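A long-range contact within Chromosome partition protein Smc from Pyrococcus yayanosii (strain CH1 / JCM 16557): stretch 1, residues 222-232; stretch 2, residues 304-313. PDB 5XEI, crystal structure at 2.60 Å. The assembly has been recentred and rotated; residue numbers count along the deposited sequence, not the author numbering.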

# COMPACT_ATOMS: atom_id res chain seq x y z
N GLU A 222 21.01 56.95 27.99
CA GLU A 222 21.02 57.12 29.44
C GLU A 222 22.19 57.97 29.90
O GLU A 222 22.04 58.86 30.74
CB GLU A 222 21.07 55.77 30.12
CG GLU A 222 19.83 55.01 29.92
CD GLU A 222 19.36 54.40 31.21
OE1 GLU A 222 20.24 53.99 32.02
OE2 GLU A 222 18.13 54.39 31.44
N ARG A 223 23.39 57.70 29.37
CA ARG A 223 24.50 58.58 29.72
C ARG A 223 24.20 60.01 29.28
O ARG A 223 24.37 60.95 30.07
CB ARG A 223 25.81 58.05 29.12
CG ARG A 223 26.44 56.89 29.93
CD ARG A 223 27.18 57.33 31.25
NE ARG A 223 26.40 58.16 32.18
CZ ARG A 223 26.89 58.78 33.27
NH1 ARG A 223 28.17 58.64 33.63
NH2 ARG A 223 26.07 59.52 34.03
N LEU A 224 23.63 60.18 28.09
CA LEU A 224 23.27 61.52 27.63
C LEU A 224 22.34 62.23 28.62
O LEU A 224 22.42 63.45 28.77
CB LEU A 224 22.63 61.45 26.24
CG LEU A 224 22.13 62.78 25.69
CD1 LEU A 224 23.27 63.77 25.55
CD2 LEU A 224 21.42 62.58 24.36
N GLU A 225 21.48 61.50 29.32
CA GLU A 225 20.54 62.23 30.15
C GLU A 225 21.12 62.58 31.51
O GLU A 225 20.84 63.67 32.03
CB GLU A 225 19.23 61.47 30.33
CG GLU A 225 18.01 62.39 30.65
CD GLU A 225 17.64 63.40 29.53
OE1 GLU A 225 16.59 64.09 29.65
OE2 GLU A 225 18.37 63.53 28.52
N ARG A 226 21.92 61.71 32.11
CA ARG A 226 22.59 62.07 33.35
C ARG A 226 23.53 63.26 33.12
O ARG A 226 23.53 64.24 33.89
CB ARG A 226 23.32 60.86 33.91
CG ARG A 226 22.58 59.49 33.85
CD ARG A 226 23.27 58.46 34.82
NE ARG A 226 22.90 57.03 34.67
CZ ARG A 226 23.28 56.23 33.66
NH1 ARG A 226 24.02 56.73 32.69
NH2 ARG A 226 22.92 54.94 33.61
N ALA A 227 24.29 63.23 32.03
CA ALA A 227 25.09 64.39 31.63
C ALA A 227 24.24 65.64 31.49
O ALA A 227 24.70 66.75 31.80
CB ALA A 227 25.81 64.09 30.32
N ARG A 228 23.00 65.51 31.02
CA ARG A 228 22.16 66.70 30.93
C ARG A 228 21.79 67.21 32.32
O ARG A 228 21.72 68.42 32.55
CB ARG A 228 20.91 66.41 30.11
CG ARG A 228 21.17 66.41 28.64
CD ARG A 228 19.93 66.06 27.87
NE ARG A 228 20.23 66.05 26.44
CZ ARG A 228 19.44 65.52 25.52
NH1 ARG A 228 18.30 64.93 25.88
NH2 ARG A 228 19.81 65.56 24.25
N VAL A 229 21.55 66.30 33.26
CA VAL A 229 21.25 66.74 34.61
C VAL A 229 22.50 67.33 35.26
O VAL A 229 22.42 68.33 35.99
CB VAL A 229 20.65 65.57 35.43
CG1 VAL A 229 20.32 66.03 36.82
CG2 VAL A 229 19.40 65.03 34.77
N ALA A 230 23.67 66.74 34.98
CA ALA A 230 24.93 67.24 35.51
C ALA A 230 25.21 68.66 35.05
O ALA A 230 25.36 69.57 35.88
CB ALA A 230 26.08 66.32 35.10
N LEU A 231 25.29 68.88 33.73
CA LEU A 231 25.50 70.22 33.21
C LEU A 231 24.54 71.22 33.83
O LEU A 231 24.86 72.40 33.97
CB LEU A 231 25.35 70.24 31.68
CG LEU A 231 24.96 71.58 31.03
CD1 LEU A 231 26.11 72.56 31.09
CD2 LEU A 231 24.52 71.41 29.60
N LEU A 232 23.39 70.74 34.27
CA LEU A 232 22.39 71.66 34.79
C LEU A 232 22.63 71.99 36.27
O LEU A 232 22.47 73.15 36.67
CB LEU A 232 21.01 71.07 34.55
CG LEU A 232 19.87 71.73 35.27
CD1 LEU A 232 19.89 73.19 34.95
CD2 LEU A 232 18.69 71.15 34.63
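Stretch 2 304-313: EIEDMEAEIK

Both stretches are helical throughout, and both helices extend beyond the residues considered here. The backbone torsions of stretch 2 stay in the helical region, from -73/-33 at Glu-304 to -66/-29 at Lys-313, and i to i+4 hydrogen bonds such as Met-308 N to Glu-304 O (3.0 Å) and Glu-309 N to Ile-305 O (2.8 Å) confirm the assignment. The N-to-C directions of the two helices make an angle of 157°, so stretch 2 runs roughly antiparallel to stretch 1, with a signed crossing angle of -157°. The axes approach to 9.7 Å, and the nearest pair of CA atoms, Leu-224 CA and Met-308 CA, lies 6.1 Å apart. This pair sets the register: later residues of stretch 1 meet earlier residues of stretch 2. The contact buries 407 Å², summed over both sides, and no hydrogen bond crosses it.

Along stretch 1, Glu-222 directs its CA-to-CB bond away and makes no contact. Arg-223 touches stretch 2 through the base of its side chain, with CB 3.6 Å from Met-308 SD, while the end of the side chain leads away.

Leu-224 gives up the largest area in stretch 1, 90 Å². Its chi1 is t and its chi2 p, and its side chain sits as a knob among Ile-305, Met-308, Glu-309 and Ile-312. The distances define this hole: CD1 of Leu-224 is 3.9 Å from Ile-305 CG2 and 3.8 Å from Glu-309 CG, CD2 of Leu-224 is 3.9 Å from Ile-312 CD1, and CB of Leu-224 is 3.9 Å from Met-308 CG. The backbone takes part as well, since Leu-224 CA lies 3.3 Å from Met-308 CE.

Glu-225 and Arg-226 do not reach stretch 2. One turn after Leu-224 and Arg-223, Ala-227 points its CB toward the partner helix. The small side chain packs against two residues at once, with Ala-227 CB 3.8 Å from Ile-305 CG1 and 3.9 Å from Met-308 CE. Ile-305 also comes close to the backbone here, its CD1 lying 3.5 Å from Ala-227 O.

Arg-228 leaves its backbone sideways, but the end of its side chain comes nearer to stretch 2. Its NH2 forms a long salt bridge with Glu-309 OE1 at 3.8 Å, the oxygen lying at the guanidinium edge, near its plane. The same guanidinium is held within stretch 1, where Arg-228 NH1 donates to Glu-225 OE2 at 3.0 Å in a shorter salt bridge. The aliphatic part of Arg-228 also borders Ile-305, with CG 4.1 Å from Ile-305 CD1.

Val-229 points away, and Ala-230, although its CA-to-CB bond points toward stretch 2, makes no contact, its CB staying 6.8 Å from Ile-305 CD1. Leu-231 closes the contact, its CD2 3.9 Å from Ile-305 CD1. Ile-305 is thus the reciprocal knob, seated among Leu-224, Ala-227, Arg-228 and Leu-231; Leu-232 lies beyond reach.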

# COMPACT_ATOMS: atom_id res chain seq x y z
N GLU A 304 30.94 67.18 25.57
CA GLU A 304 30.66 65.75 25.71
C GLU A 304 29.20 65.42 25.41
O GLU A 304 28.89 64.34 24.91
CB GLU A 304 31.04 65.31 27.11
CG GLU A 304 30.64 63.91 27.44
CD GLU A 304 30.92 63.59 28.88
OE1 GLU A 304 31.32 64.53 29.62
OE2 GLU A 304 30.72 62.42 29.27
N ILE A 305 28.29 66.34 25.74
CA ILE A 305 26.91 66.16 25.34
C ILE A 305 26.79 66.27 23.82
O ILE A 305 26.17 65.41 23.17
CB ILE A 305 26.01 67.17 26.08
CG1 ILE A 305 25.77 66.68 27.52
CG2 ILE A 305 24.70 67.41 25.35
CD1 ILE A 305 25.09 67.68 28.46
N GLU A 306 27.43 67.28 23.24
CA GLU A 306 27.42 67.42 21.78
C GLU A 306 27.90 66.13 21.11
O GLU A 306 27.36 65.71 20.09
CB GLU A 306 28.29 68.61 21.37
CG GLU A 306 28.23 68.94 19.88
CD GLU A 306 29.39 69.81 19.41
OE1 GLU A 306 29.26 71.06 19.39
OE2 GLU A 306 30.45 69.25 19.05
N ASP A 307 28.91 65.48 21.71
CA ASP A 307 29.41 64.23 21.16
C ASP A 307 28.38 63.12 21.29
O ASP A 307 27.99 62.48 20.30
CB ASP A 307 30.72 63.84 21.86
N MET A 308 27.92 62.87 22.52
CA MET A 308 26.95 61.81 22.76
C MET A 308 25.73 61.98 21.86
O MET A 308 25.22 61.01 21.30
CB MET A 308 26.54 61.82 24.23
CG MET A 308 26.15 60.48 24.77
SD MET A 308 26.71 60.28 26.48
CE MET A 308 26.47 61.95 27.09
N GLU A 309 25.29 63.22 21.67
CA GLU A 309 24.22 63.49 20.72
C GLU A 309 24.63 63.15 19.29
O GLU A 309 23.77 62.88 18.44
CB GLU A 309 23.79 64.94 20.78
CG GLU A 309 23.22 65.38 22.10
CD GLU A 309 22.67 66.80 22.01
OE1 GLU A 309 21.67 66.99 21.28
OE2 GLU A 309 23.23 67.71 22.64
N ALA A 310 25.92 63.18 19.00
CA ALA A 310 26.35 62.87 17.64
C ALA A 310 26.35 61.37 17.39
O ALA A 310 25.84 60.91 16.36
CB ALA A 310 27.72 63.48 17.36
N GLU A 311 26.90 60.57 18.30
CA GLU A 311 26.94 59.14 18.03
C GLU A 311 25.58 58.49 18.20
O GLU A 311 25.37 57.38 17.70
CB GLU A 311 27.98 58.44 18.89
CG GLU A 311 28.04 58.94 20.31
CD GLU A 311 29.42 58.71 20.89
OE1 GLU A 311 29.89 57.54 20.84
OE2 GLU A 311 30.02 59.69 21.38
N ILE A 312 24.65 59.15 18.88
CA ILE A 312 23.27 58.71 18.74
C ILE A 312 22.81 58.94 17.31
O ILE A 312 22.15 58.08 16.72
CB ILE A 312 22.36 59.40 19.77
CG1 ILE A 312 22.68 58.89 21.17
CG2 ILE A 312 20.90 59.14 19.46
CD1 ILE A 312 21.67 59.30 22.21
N LYS A 313 23.20 60.07 16.71
CA LYS A 313 22.82 60.32 15.31
C LYS A 313 23.49 59.33 14.37
O LYS A 313 22.93 59.00 13.32
CB LYS A 313 23.16 61.76 14.91